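Phage tail sheath protein (Desulfitobacterium hafniense, PDB 3HXL) probably serves as a subunit of the contractile sheath that surrounds the tail tube of a myovirus-type phage or a phage-like particle. Local coordinates at residues A[228-233]-A[353-358]; A[223-228]-A[241-246]; A[120-125]-A[167-172]; A[128-133]-A[144-149]. All coordinates share one frame; numbering follows the deposited sequence.

Contact 1. Residues A[228-233]-A[353-358]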
loop_
_atom_site.group_PDB
_atom_site.type_symbol
_atom_site.label_atom_id
_atom_site.label_comp_id
_atom_site.label_asym_id
_atom_site.label_seq_id
_atom_site.Cartn_x
_atom_site.Cartn_y
_atom_site.Cartn_z
ATOM N N GLY A 228 4.323 14.147 -11.871
ATOM C CA GLY A 228 5.204 13.172 -12.486
ATOM C C GLY A 228 5.487 12.020 -11.534
ATOM O O GLY A 228 6.493 11.319 -11.666
ATOM N N LYS A 229 4.603 11.833 -10.559
ATOM C CA LYS A 229 4.748 10.750 -9.591
ATOM C C LYS A 229 3.717 9.697 -9.980
ATOM O O LYS A 229 2.560 9.754 -9.565
ATOM C CB LYS A 229 4.486 11.252 -8.170
ATOM C CG LYS A 229 4.911 10.273 -7.099
ATOM C CD LYS A 229 4.588 10.779 -5.712
ATOM C CE LYS A 229 5.094 9.800 -4.663
ATOM N NZ LYS A 229 4.496 10.079 -3.333
ATOM N N LYS A 230 4.151 8.735 -10.786
ATOM C CA LYS A 230 3.269 7.692 -11.281
ATOM C C LYS A 230 2.891 6.630 -10.254
ATOM O O LYS A 230 3.722 5.827 -9.813
ATOM C CB LYS A 230 3.892 7.054 -12.522
ATOM C CG LYS A 230 4.287 8.060 -13.606
ATOM C CD LYS A 230 3.079 8.789 -14.211
ATOM C CE LYS A 230 3.518 9.818 -15.261
ATOM N NZ LYS A 230 2.370 10.435 -15.994
ATOM N N ILE A 231 1.614 6.645 -9.879
ATOM C CA ILE A 231 1.047 5.713 -8.909
ATOM C C ILE A 231 -0.386 5.403 -9.345
ATOM O O ILE A 231 -0.894 6.006 -10.290
ATOM C CB ILE A 231 1.007 6.343 -7.488
ATOM C CG1 ILE A 231 0.209 7.650 -7.513
ATOM C CG2 ILE A 231 2.418 6.633 -6.987
ATOM C CD1 ILE A 231 -1.257 7.480 -7.182
ATOM N N GLN A 232 -1.030 4.458 -8.669
ATOM C CA GLN A 232 -2.419 4.130 -8.964
ATOM C C GLN A 232 -3.203 3.969 -7.674
ATOM O O GLN A 232 -2.645 3.643 -6.622
ATOM C CB GLN A 232 -2.547 2.834 -9.781
ATOM C CG GLN A 232 -2.209 2.952 -11.276
ATOM C CD GLN A 232 -2.464 1.642 -12.026
ATOM O OE1 GLN A 232 -1.863 0.611 -11.715
ATOM N NE2 GLN A 232 -3.357 1.681 -13.014
ATOM N N VAL A 233 -4.503 4.221 -7.765
ATOM C CA VAL A 233 -5.408 4.066 -6.642
ATOM C C VAL A 233 -6.416 3.005 -7.060
ATOM O O VAL A 233 -6.862 2.980 -8.211
ATOM C CB VAL A 233 -6.175 5.381 -6.319
ATOM C CG1 VAL A 233 -5.195 6.470 -5.926
ATOM C CG2 VAL A 233 -7.006 5.804 -7.509
ATOM N N ILE A 353 9.144 3.559 -16.878
ATOM C CA ILE A 353 9.985 4.406 -17.715
ATOM C C ILE A 353 10.030 5.797 -17.103
ATOM O O ILE A 353 11.098 6.399 -16.967
ATOM C CB ILE A 353 9.428 4.500 -19.146
ATOM C CG1 ILE A 353 9.646 3.168 -19.872
ATOM C CG2 ILE A 353 10.099 5.643 -19.902
ATOM C CD1 ILE A 353 9.035 3.121 -21.260
ATOM N N ASN A 354 8.861 6.303 -16.729
ATOM C CA ASN A 354 8.773 7.627 -16.125
ATOM C C ASN A 354 9.574 7.717 -14.834
ATOM O O ASN A 354 10.538 8.471 -14.741
ATOM C CB ASN A 354 7.325 7.980 -15.800
ATOM C CG ASN A 354 7.193 9.372 -15.214
ATOM O OD1 ASN A 354 6.998 10.345 -15.940
ATOM N ND2 ASN A 354 7.330 9.476 -13.898
ATOM N N ASN A 355 9.155 6.944 -13.836
ATOM C CA ASN A 355 9.809 6.944 -12.535
ATOM C C ASN A 355 11.305 6.658 -12.609
ATOM O O ASN A 355 12.100 7.354 -11.978
ATOM C CB ASN A 355 9.124 5.943 -11.605
ATOM C CG ASN A 355 7.707 6.362 -11.243
ATOM O OD1 ASN A 355 6.916 5.554 -10.742
ATOM N ND2 ASN A 355 7.380 7.630 -11.485
ATOM N N ASP A 356 11.696 5.639 -13.369
ATOM C CA ASP A 356 13.114 5.320 -13.487
ATOM C C ASP A 356 13.888 6.473 -14.119
ATOM O O ASP A 356 14.904 6.912 -13.577
ATOM C CB ASP A 356 13.323 4.036 -14.297
ATOM C CG ASP A 356 12.760 2.806 -13.597
ATOM O OD1 ASP A 356 12.647 2.826 -12.354
ATOM O OD2 ASP A 356 12.442 1.816 -14.289
ATOM N N PHE A 357 13.414 6.969 -15.258
ATOM C CA PHE A 357 14.082 8.080 -15.927
ATOM C C PHE A 357 14.277 9.258 -14.981
ATOM O O PHE A 357 15.386 9.777 -14.848
ATOM C CB PHE A 357 13.274 8.539 -17.144
ATOM C CG PHE A 357 13.542 7.738 -18.391
ATOM C CD1 PHE A 357 14.135 6.476 -18.317
ATOM C CD2 PHE A 357 13.174 8.231 -19.635
ATOM C CE1 PHE A 357 14.352 5.723 -19.466
ATOM C CE2 PHE A 357 13.385 7.486 -20.790
ATOM C CZ PHE A 357 13.977 6.227 -20.704
ATOM N N VAL A 358 13.195 9.686 -14.336
ATOM C CA VAL A 358 13.261 10.802 -13.403
ATOM C C VAL A 358 14.352 10.553 -12.363
ATOM O O VAL A 358 15.095 11.464 -11.999
ATOM C CB VAL A 358 11.912 11.013 -12.672
ATOM C CG1 VAL A 358 12.080 12.040 -11.557
ATOM C CG2 VAL A 358 10.856 11.496 -13.658
#
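The loop at Lys-230 runs past the helix turn at Asn-355 with their CA atoms 6.7 Å apart, the nearest approach of the two backbones. This loop connects helix 210-227 to strand 232-236 in an alpha/beta unit. Its partner is helix 344-364, so the contact joins the subtilisin-like part of the chain to the C-terminal part. Gly-228 is the first residue to leave the helical path after helix 210-227, and its phi is positive. Its carbonyl is taken by the side chain of Asn-354. ND2 of Asn-354 donates to Gly-228 O at 3.0 Å. The bond is bent, with an N-H...O angle of 140°, and the donor sits above the carbonyl plane. Asn-354 has CG anti to its backbone N (chi1 -178°), which sends the amide carbon toward the loop. Lys-230 crosses this side chain at about a right angle. Its chain bends at chi2 (-65°), and CG and CE both rest against the amide. The ammonium group is held by the carbonyl of Arg-224, back in helix 210-227. The side chain of Asn-355 flanks Lys-230 on the helix side, with its CG 4.1 Å from Lys-230 CB. The contact is at the surface and modest in area. At the amide of Asn-354, Lys-230 CG lies 3.4 Å from ND2, and Lys-230 CE lies 3.6 Å from OD1.

Contact 2. Residues A[223-228]-A[241-246]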
loop_
_atom_site.group_PDB
_atom_site.type_symbol
_atom_site.label_atom_id
_atom_site.label_comp_id
_atom_site.label_asym_id
_atom_site.label_seq_id
_atom_site.Cartn_x
_atom_site.Cartn_y
_atom_site.Cartn_z
ATOM N N LEU A 223 -0.927 13.640 -8.813
ATOM C CA LEU A 223 0.409 13.072 -8.690
ATOM C C LEU A 223 0.934 12.592 -10.040
ATOM O O LEU A 223 2.036 12.960 -10.447
ATOM C CB LEU A 223 0.429 11.916 -7.680
ATOM C CG LEU A 223 0.795 12.278 -6.232
ATOM C CD1 LEU A 223 -0.273 13.182 -5.617
ATOM C CD2 LEU A 223 0.925 10.995 -5.417
ATOM N N ARG A 224 0.136 11.796 -10.747
ATOM C CA ARG A 224 0.563 11.250 -12.037
ATOM C C ARG A 224 0.862 12.250 -13.143
ATOM O O ARG A 224 1.923 12.200 -13.778
ATOM C CB ARG A 224 -0.479 10.264 -12.582
ATOM C CG ARG A 224 -0.666 9.001 -11.775
ATOM C CD ARG A 224 -1.709 8.109 -12.430
ATOM N NE ARG A 224 -1.295 7.711 -13.770
ATOM C CZ ARG A 224 -0.485 6.688 -14.030
ATOM N NH1 ARG A 224 -0.011 5.948 -13.036
ATOM N NH2 ARG A 224 -0.122 6.424 -15.284
ATOM N N ASP A 225 -0.063 13.167 -13.382
ATOM C CA ASP A 225 0.129 14.092 -14.479
ATOM C C ASP A 225 0.572 15.510 -14.171
ATOM O O ASP A 225 0.929 16.255 -15.080
ATOM C CB ASP A 225 -1.131 14.071 -15.338
ATOM C CG ASP A 225 -1.472 12.655 -15.801
ATOM O OD1 ASP A 225 -0.524 11.888 -16.093
ATOM O OD2 ASP A 225 -2.664 12.311 -15.876
ATOM N N ASP A 226 0.585 15.882 -12.898
ATOM C CA ASP A 226 1.027 17.226 -12.545
ATOM C C ASP A 226 2.335 17.187 -11.760
ATOM O O ASP A 226 3.111 18.145 -11.778
ATOM C CB ASP A 226 -0.049 17.953 -11.733
ATOM C CG ASP A 226 -1.333 18.150 -12.513
ATOM O OD1 ASP A 226 -1.261 18.510 -13.706
ATOM O OD2 ASP A 226 -2.420 17.960 -11.932
ATOM N N GLU A 227 2.585 16.070 -11.080
ATOM C CA GLU A 227 3.795 15.922 -10.277
ATOM C C GLU A 227 4.778 14.921 -10.888
ATOM O O GLU A 227 5.932 14.841 -10.466
ATOM C CB GLU A 227 3.431 15.455 -8.861
ATOM C CG GLU A 227 2.217 16.147 -8.240
ATOM C CD GLU A 227 2.525 17.518 -7.667
ATOM O OE1 GLU A 227 3.188 18.319 -8.357
ATOM O OE2 GLU A 227 2.089 17.798 -6.528
ATOM N N GLY A 228 4.323 14.147 -11.871
ATOM C CA GLY A 228 5.204 13.172 -12.486
ATOM C C GLY A 228 5.487 12.020 -11.534
ATOM O O GLY A 228 6.493 11.319 -11.666
ATOM N N ALA A 241 -14.517 7.123 -12.796
ATOM C CA ALA A 241 -13.211 7.776 -12.755
ATOM C C ALA A 241 -12.651 7.964 -14.173
ATOM O O ALA A 241 -11.989 8.965 -14.458
ATOM C CB ALA A 241 -12.230 6.942 -11.905
ATOM N N ASP A 242 -12.908 6.984 -15.041
ATOM C CA ASP A 242 -12.465 7.014 -16.442
ATOM C C ASP A 242 -11.049 7.579 -16.568
ATOM O O ASP A 242 -10.788 8.496 -17.350
ATOM C CB ASP A 242 -13.470 7.843 -17.262
ATOM C CG ASP A 242 -13.162 7.860 -18.754
ATOM O OD1 ASP A 242 -12.496 6.928 -19.254
ATOM O OD2 ASP A 242 -13.617 8.808 -19.434
ATOM N N TYR A 243 -10.136 7.003 -15.791
ATOM C CA TYR A 243 -8.752 7.445 -15.761
ATOM C C TYR A 243 -7.818 6.250 -15.538
ATOM O O TYR A 243 -8.111 5.378 -14.717
ATOM C CB TYR A 243 -8.598 8.473 -14.641
ATOM C CG TYR A 243 -7.200 9.026 -14.494
ATOM C CD1 TYR A 243 -6.558 9.638 -15.570
ATOM C CD2 TYR A 243 -6.516 8.927 -13.281
ATOM C CE1 TYR A 243 -5.263 10.136 -15.445
ATOM C CE2 TYR A 243 -5.217 9.425 -13.145
ATOM C CZ TYR A 243 -4.604 10.025 -14.236
ATOM O OH TYR A 243 -3.327 10.502 -14.130
ATOM N N GLU A 244 -6.704 6.217 -16.271
ATOM C CA GLU A 244 -5.739 5.109 -16.170
ATOM C C GLU A 244 -5.071 5.007 -14.803
ATOM O O GLU A 244 -4.452 3.988 -14.472
ATOM C CB GLU A 244 -4.649 5.231 -17.250
ATOM C CG GLU A 244 -3.747 6.456 -17.112
ATOM C CD GLU A 244 -4.261 7.650 -17.908
ATOM O OE1 GLU A 244 -5.460 7.660 -18.259
ATOM O OE2 GLU A 244 -3.465 8.570 -18.177
ATOM N N GLY A 245 -5.193 6.059 -14.003
ATOM C CA GLY A 245 -4.590 6.034 -12.686
ATOM C C GLY A 245 -5.506 5.408 -11.651
ATOM O O GLY A 245 -5.134 5.276 -10.487
ATOM N N VAL A 246 -6.703 5.007 -12.069
ATOM C CA VAL A 246 -7.663 4.413 -11.140
ATOM C C VAL A 246 -8.192 3.047 -11.566
ATOM O O VAL A 246 -8.662 2.877 -12.685
ATOM C CB VAL A 246 -8.892 5.337 -10.938
ATOM C CG1 VAL A 246 -9.898 4.668 -10.016
ATOM C CG2 VAL A 246 -8.451 6.673 -10.373
HETATM O O HOH W 1 -1.322 9.054 -16.260
HETATM O O HOH W 2 -3.485 11.212 -18.394
#
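The end of helix 210-227 meets the loop that links strands 232-236 and 246-255, where Arg-224 and Asp-225 touch Tyr-243, Glu-244 and Gly-245. A type I beta turn from Tyr-243 to Val-246 shapes the loop side. Tyr-243 and Asp-225 reach toward each other tip to tip. The phenol OH of Tyr-243 donates to Asp-225 OD2 at 2.6 Å. It meets that oxygen from above the carboxylate plane, and the ring and carboxylate planes stand 88° apart. The same OH lies 3.3 Å from Arg-224 CB and sits at the edge of the guanidinium. CD of Arg-224 packs 3.6 Å from Gly-245 CA. The bend at chi3 (61°) comes one bond later and places NE, which donates to water 1. On one face of the Tyr-243 ring, Gly-245 N lies toward the rim.

Two waters fill in the polar network. Water 1 accepts from Arg-224 NE at 2.8 Å and donates to Asp-225 OD1 and to Glu-244 OE2. Water 2 donates to Asp-225 OD2 and, at 2.7 Å, to Glu-244 OE2. The two carboxylates are close, with Asp-225 OD2 4.5 Å from Glu-244 OE2. The bridging waters and nearby cations probably ease their repulsion. Arg-224 NH1 forms a salt bridge with Asp-351 of helix 344-364, and Glu-244 OE1 forms one with Lys-337.

The helix leads from strand 202-204 to its parallel neighbour 232-236. The contact therefore ties the turn that leads into strand 246-255 to the C-terminal end of the helix of a beta-alpha-beta crossover.

Contact 3. Residues A[120-125]-A[167-172]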
loop_
_atom_site.group_PDB
_atom_site.type_symbol
_atom_site.label_atom_id
_atom_site.label_comp_id
_atom_site.label_asym_id
_atom_site.label_seq_id
_atom_site.Cartn_x
_atom_site.Cartn_y
_atom_site.Cartn_z
ATOM N N VAL A 120 -4.719 -7.357 36.897
ATOM C CA VAL A 120 -4.728 -8.311 37.997
ATOM C C VAL A 120 -3.613 -7.932 38.971
ATOM O O VAL A 120 -2.445 -7.827 38.583
ATOM C CB VAL A 120 -4.499 -9.758 37.490
ATOM C CG1 VAL A 120 -4.409 -10.721 38.675
ATOM C CG2 VAL A 120 -5.643 -10.173 36.572
ATOM N N ILE A 121 -3.987 -7.707 40.230
ATOM C CA ILE A 121 -3.037 -7.335 41.279
ATOM C C ILE A 121 -3.214 -8.286 42.460
ATOM O O ILE A 121 -4.244 -8.279 43.133
ATOM C CB ILE A 121 -3.270 -5.878 41.760
ATOM C CG1 ILE A 121 -3.125 -4.912 40.581
ATOM C CG2 ILE A 121 -2.255 -5.510 42.836
ATOM C CD1 ILE A 121 -3.446 -3.471 40.934
ATOM N N GLN A 122 -2.205 -9.115 42.690
ATOM C CA GLN A 122 -2.244 -10.083 43.772
ATOM C C GLN A 122 -0.967 -10.014 44.595
ATOM O O GLN A 122 0.127 -9.828 44.058
ATOM C CB GLN A 122 -2.424 -11.494 43.198
ATOM C CG GLN A 122 -3.744 -11.700 42.468
ATOM C CD GLN A 122 -4.919 -11.878 43.415
ATOM O OE1 GLN A 122 -5.042 -12.911 44.074
ATOM N NE2 GLN A 122 -5.782 -10.868 43.494
ATOM N N GLU A 123 -1.117 -10.151 45.909
ATOM C CA GLU A 123 0.028 -10.121 46.804
ATOM C C GLU A 123 0.979 -11.232 46.375
ATOM O O GLU A 123 0.544 -12.342 46.062
ATOM C CB GLU A 123 -0.439 -10.344 48.242
ATOM C CG GLU A 123 0.676 -10.472 49.262
ATOM C CD GLU A 123 0.142 -10.766 50.651
ATOM O OE1 GLU A 123 -0.576 -9.905 51.203
ATOM O OE2 GLU A 123 0.433 -11.856 51.183
ATOM N N ASN A 124 2.270 -10.924 46.342
ATOM C CA ASN A 124 3.279 -11.899 45.949
ATOM C C ASN A 124 3.345 -13.009 46.994
ATOM O O ASN A 124 3.299 -12.745 48.195
ATOM C CB ASN A 124 4.637 -11.204 45.807
ATOM C CG ASN A 124 5.742 -12.156 45.402
ATOM O OD1 ASN A 124 6.252 -12.924 46.220
ATOM N ND2 ASN A 124 6.116 -12.116 44.126
ATOM N N ILE A 125 3.441 -14.253 46.532
ATOM C CA ILE A 125 3.488 -15.402 47.431
ATOM C C ILE A 125 4.788 -15.495 48.233
ATOM O O ILE A 125 4.759 -15.755 49.435
ATOM C CB ILE A 125 3.283 -16.726 46.648
ATOM C CG1 ILE A 125 1.971 -16.668 45.857
ATOM C CG2 ILE A 125 3.248 -17.907 47.614
ATOM C CD1 ILE A 125 0.729 -16.495 46.716
ATOM N N LEU A 167 -0.441 0.150 46.365
ATOM C CA LEU A 167 -1.283 -0.656 45.502
ATOM C C LEU A 167 -2.346 -1.382 46.315
ATOM O O LEU A 167 -2.201 -1.575 47.526
ATOM C CB LEU A 167 -0.431 -1.681 44.754
ATOM C CG LEU A 167 0.513 -1.147 43.669
ATOM C CD1 LEU A 167 1.613 -2.167 43.399
ATOM C CD2 LEU A 167 -0.277 -0.848 42.398
ATOM N N THR A 168 -3.411 -1.775 45.626
ATOM C CA THR A 168 -4.531 -2.504 46.210
ATOM C C THR A 168 -4.783 -3.720 45.322
ATOM O O THR A 168 -4.700 -3.623 44.099
ATOM C CB THR A 168 -5.815 -1.642 46.237
ATOM O OG1 THR A 168 -5.696 -0.633 47.248
ATOM C CG2 THR A 168 -7.037 -2.505 46.520
ATOM N N GLU A 169 -5.091 -4.857 45.933
ATOM C CA GLU A 169 -5.341 -6.081 45.176
ATOM C C GLU A 169 -6.623 -6.055 44.354
ATOM O O GLU A 169 -7.513 -5.239 44.583
ATOM C CB GLU A 169 -5.399 -7.289 46.113
ATOM C CG GLU A 169 -4.055 -7.773 46.621
ATOM C CD GLU A 169 -4.174 -9.075 47.395
ATOM O OE1 GLU A 169 -4.852 -9.084 48.444
ATOM O OE2 GLU A 169 -3.596 -10.089 46.947
ATOM N N THR A 170 -6.700 -6.962 43.388
ATOM C CA THR A 170 -7.877 -7.105 42.543
ATOM C C THR A 170 -7.776 -8.422 41.795
ATOM O O THR A 170 -6.741 -8.736 41.207
ATOM C CB THR A 170 -8.026 -5.941 41.521
ATOM O OG1 THR A 170 -9.145 -6.204 40.665
ATOM C CG2 THR A 170 -6.772 -5.786 40.673
ATOM N N ALA A 171 -8.848 -9.203 41.840
ATOM C CA ALA A 171 -8.878 -10.490 41.163
ATOM C C ALA A 171 -8.996 -10.256 39.665
ATOM O O ALA A 171 -8.549 -11.072 38.862
ATOM C CB ALA A 171 -10.060 -11.320 41.666
ATOM N N GLY A 172 -9.594 -9.130 39.293
ATOM C CA GLY A 172 -9.757 -8.819 37.887
ATOM C C GLY A 172 -10.451 -7.491 37.693
ATOM O O GLY A 172 -11.605 -7.327 38.084
#
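The side chain of Glu-169 reaches from Ile-121 O to the backbone N of Glu-123. Its CB is 3.3 Å from Ile-121 O. With chi1 at -76°, CG stays by the same oxygen, at 3.5 Å. CD lies 3.6 Å from Glu-123 N. At the tip, OE2 accepts a nearly straight bond from Glu-123 N, 2.7 Å long with an N-H...O angle of 166°. The donor comes from the anti side of the carboxylate, somewhat out of its plane. The carboxylate thus takes the N-H at the end of strand 117-123. Beside it, strand 170-174 pairs with strand 117-123 as an outer strand of the four-stranded antiparallel sheet in the beta-sandwich domain. Ile-121 and Thr-170 are a hydrogen-bonded antiparallel pair. Thr-170 N donates to Ile-121 O at 2.8 Å, and Ile-121 N donates back to Thr-170 O. On one face of this pair, Thr-170 CG2 packs 3.7 Å from Ile-121 CB. Ile-121 CD1 reaches toward Leu-167, and Phe-131 and Leu-103 adjoin both residues. Gln-122 folds its amide over the pair, and its NE2 gives weak bonds to Thr-170 O and Ile-121 O.

Contact 4. Residues A[128-133]-A[144-149]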
loop_
_atom_site.group_PDB
_atom_site.type_symbol
_atom_site.label_atom_id
_atom_site.label_comp_id
_atom_site.label_asym_id
_atom_site.label_seq_id
_atom_site.Cartn_x
_atom_site.Cartn_y
_atom_site.Cartn_z
ATOM N N GLU A 128 5.288 -11.212 50.917
ATOM C CA GLU A 128 4.009 -10.552 51.147
ATOM C C GLU A 128 4.063 -9.025 51.118
ATOM O O GLU A 128 3.025 -8.369 51.157
ATOM C CB GLU A 128 3.413 -11.009 52.479
ATOM C CG GLU A 128 4.258 -10.662 53.697
ATOM C CD GLU A 128 5.118 -11.821 54.176
ATOM O OE1 GLU A 128 5.920 -12.353 53.378
ATOM O OE2 GLU A 128 4.990 -12.193 55.362
ATOM N N THR A 129 5.264 -8.456 51.055
ATOM C CA THR A 129 5.398 -7.004 51.017
ATOM C C THR A 129 5.423 -6.508 49.575
ATOM O O THR A 129 5.617 -5.318 49.321
ATOM C CB THR A 129 6.691 -6.523 51.700
ATOM O OG1 THR A 129 7.814 -6.815 50.860
ATOM C CG2 THR A 129 6.872 -7.215 53.042
ATOM N N LYS A 130 5.232 -7.425 48.634
ATOM C CA LYS A 130 5.240 -7.071 47.221
ATOM C C LYS A 130 3.969 -7.532 46.518
ATOM O O LYS A 130 3.240 -8.382 47.028
ATOM C CB LYS A 130 6.463 -7.685 46.542
ATOM C CG LYS A 130 7.781 -7.156 47.067
ATOM C CD LYS A 130 8.948 -7.846 46.391
ATOM C CE LYS A 130 10.266 -7.240 46.835
ATOM N NZ LYS A 130 10.315 -5.790 46.503
ATOM N N PHE A 131 3.699 -6.962 45.351
ATOM C CA PHE A 131 2.511 -7.334 44.597
ATOM C C PHE A 131 2.891 -7.786 43.195
ATOM O O PHE A 131 3.881 -7.323 42.632
ATOM C CB PHE A 131 1.540 -6.151 44.469
ATOM C CG PHE A 131 1.066 -5.598 45.781
ATOM C CD1 PHE A 131 1.900 -4.803 46.559
ATOM C CD2 PHE A 131 -0.228 -5.850 46.227
ATOM C CE1 PHE A 131 1.455 -4.263 47.762
ATOM C CE2 PHE A 131 -0.685 -5.316 47.431
ATOM C CZ PHE A 131 0.159 -4.519 48.198
ATOM N N ASP A 132 2.106 -8.700 42.642
ATOM C CA ASP A 132 2.340 -9.169 41.287
ATOM C C ASP A 132 1.289 -8.495 40.418
ATOM O O ASP A 132 0.110 -8.846 40.479
ATOM C CB ASP A 132 2.198 -10.693 41.193
ATOM C CG ASP A 132 3.352 -11.430 41.851
ATOM O OD1 ASP A 132 4.515 -11.014 41.668
ATOM O OD2 ASP A 132 3.096 -12.436 42.543
ATOM N N VAL A 133 1.712 -7.509 39.631
ATOM C CA VAL A 133 0.793 -6.789 38.756
ATOM C C VAL A 133 0.878 -7.373 37.353
ATOM O O VAL A 133 1.890 -7.236 36.663
ATOM C CB VAL A 133 1.126 -5.280 38.704
ATOM C CG1 VAL A 133 0.079 -4.542 37.875
ATOM C CG2 VAL A 133 1.177 -4.719 40.112
ATOM N N LYS A 144 3.981 -9.264 33.491
ATOM C CA LYS A 144 3.897 -9.453 34.932
ATOM C C LYS A 144 5.056 -8.722 35.591
ATOM O O LYS A 144 6.221 -8.949 35.261
ATOM C CB LYS A 144 3.935 -10.944 35.290
ATOM C CG LYS A 144 3.699 -11.232 36.778
ATOM C CD LYS A 144 3.364 -12.705 37.039
ATOM C CE LYS A 144 4.552 -13.622 36.787
ATOM N NZ LYS A 144 5.640 -13.428 37.787
ATOM N N GLN A 145 4.725 -7.826 36.511
ATOM C CA GLN A 145 5.729 -7.051 37.224
ATOM C C GLN A 145 5.523 -7.172 38.731
ATOM O O GLN A 145 4.415 -6.981 39.235
ATOM C CB GLN A 145 5.644 -5.580 36.809
ATOM C CG GLN A 145 5.998 -5.319 35.351
ATOM C CD GLN A 145 5.875 -3.855 34.979
ATOM O OE1 GLN A 145 6.381 -2.978 35.686
ATOM N NE2 GLN A 145 5.212 -3.579 33.858
ATOM N N THR A 146 6.596 -7.498 39.443
ATOM C CA THR A 146 6.539 -7.625 40.894
ATOM C C THR A 146 7.122 -6.348 41.471
ATOM O O THR A 146 8.303 -6.059 41.292
ATOM C CB THR A 146 7.358 -8.832 41.388
ATOM O OG1 THR A 146 6.837 -10.029 40.802
ATOM C CG2 THR A 146 7.272 -8.946 42.907
ATOM N N VAL A 147 6.288 -5.577 42.154
ATOM C CA VAL A 147 6.739 -4.317 42.720
ATOM C C VAL A 147 6.266 -4.122 44.151
ATOM O O VAL A 147 5.462 -4.901 44.664
ATOM C CB VAL A 147 6.235 -3.137 41.874
ATOM C CG1 VAL A 147 6.812 -3.223 40.469
ATOM C CG2 VAL A 147 4.716 -3.162 41.813
ATOM N N SER A 148 6.775 -3.074 44.786
ATOM C CA SER A 148 6.410 -2.747 46.157
ATOM C C SER A 148 5.240 -1.773 46.151
ATOM O O SER A 148 4.348 -1.850 46.996
ATOM C CB SER A 148 7.598 -2.105 46.879
ATOM O OG SER A 148 8.700 -2.989 46.952
ATOM N N ASP A 149 5.250 -0.859 45.186
ATOM C CA ASP A 149 4.211 0.152 45.064
ATOM C C ASP A 149 3.994 0.557 43.605
ATOM O O ASP A 149 4.588 -0.020 42.693
ATOM C CB ASP A 149 4.593 1.384 45.884
ATOM C CG ASP A 149 6.023 1.825 45.638
ATOM O OD1 ASP A 149 6.421 1.934 44.458
ATOM O OD2 ASP A 149 6.755 2.063 46.624
HETATM O O HOH W 3 4.831 -2.767 49.884
HETATM O O HOH W 4 9.701 -5.659 43.775
#
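Asp-132 OD1 is gripped by two donors, Thr-146 OG1 across the contact and Asn-124 ND2, just past the end of strand 117-123. The threonine hydroxyl donates at 2.7 Å and arrives nearly along the C-O axis of the carboxylate. Asp-132 and Thr-146 face each other in a non-hydrogen-bonded pair of the beta hairpin formed by strands 131-137 and 140-147. Matching first torsions (Asp-132 -72°, Thr-146 -60°) put Asp-132 CG and Thr-146 OG1 in like positions. The two side chains lie side by side and point the same way, and OD1 takes the hydroxyl. Hydrogen-bonded pairs follow on each side. Phe-131 N donates to Val-147 O at 2.8 Å, and Val-147 N returns the bond. Val-133 and Gln-145 are joined in the same way. The opposite face of the hairpin carries Phe-131, Val-133, Gln-145 and Val-147. There Val-133 CG2 meets Val-147 CG2 at 4.2 Å, and the edge of the Phe-131 ring, at CE1, faces Ser-148 O at 3.8 Å. Water 3 joins the carbonyls of Thr-129 and Ser-148. Lys-130 NZ gives water 4 a 2.8 Å bond and Ser-148 OG a weak one, and water 4 donates to Thr-146 O.

The four contacts form two groups at opposite sides of the chain's centre. Contacts 3 and 4 come first in the sequence and lie 8 Å apart, centre to centre, in one antiparallel sheet of the beta-sandwich domain. Strands 117-123 and 131-137 are neighbours there, and contact 4 is nested in the loop that contact 3 closes. Contacts 1 and 2 follow, with centres 10 Å apart. They share Gly-228, and their segments alternate along the chain. Together they join helix 210-227 and the loop after it to helix 344-364 and to the turn before strand 246-255. The centres of contacts 1 and 3 are about 59 Å apart. The protein is thus elongated, with the sandwich distant from the junction of the subtilisin-like and C-terminal parts.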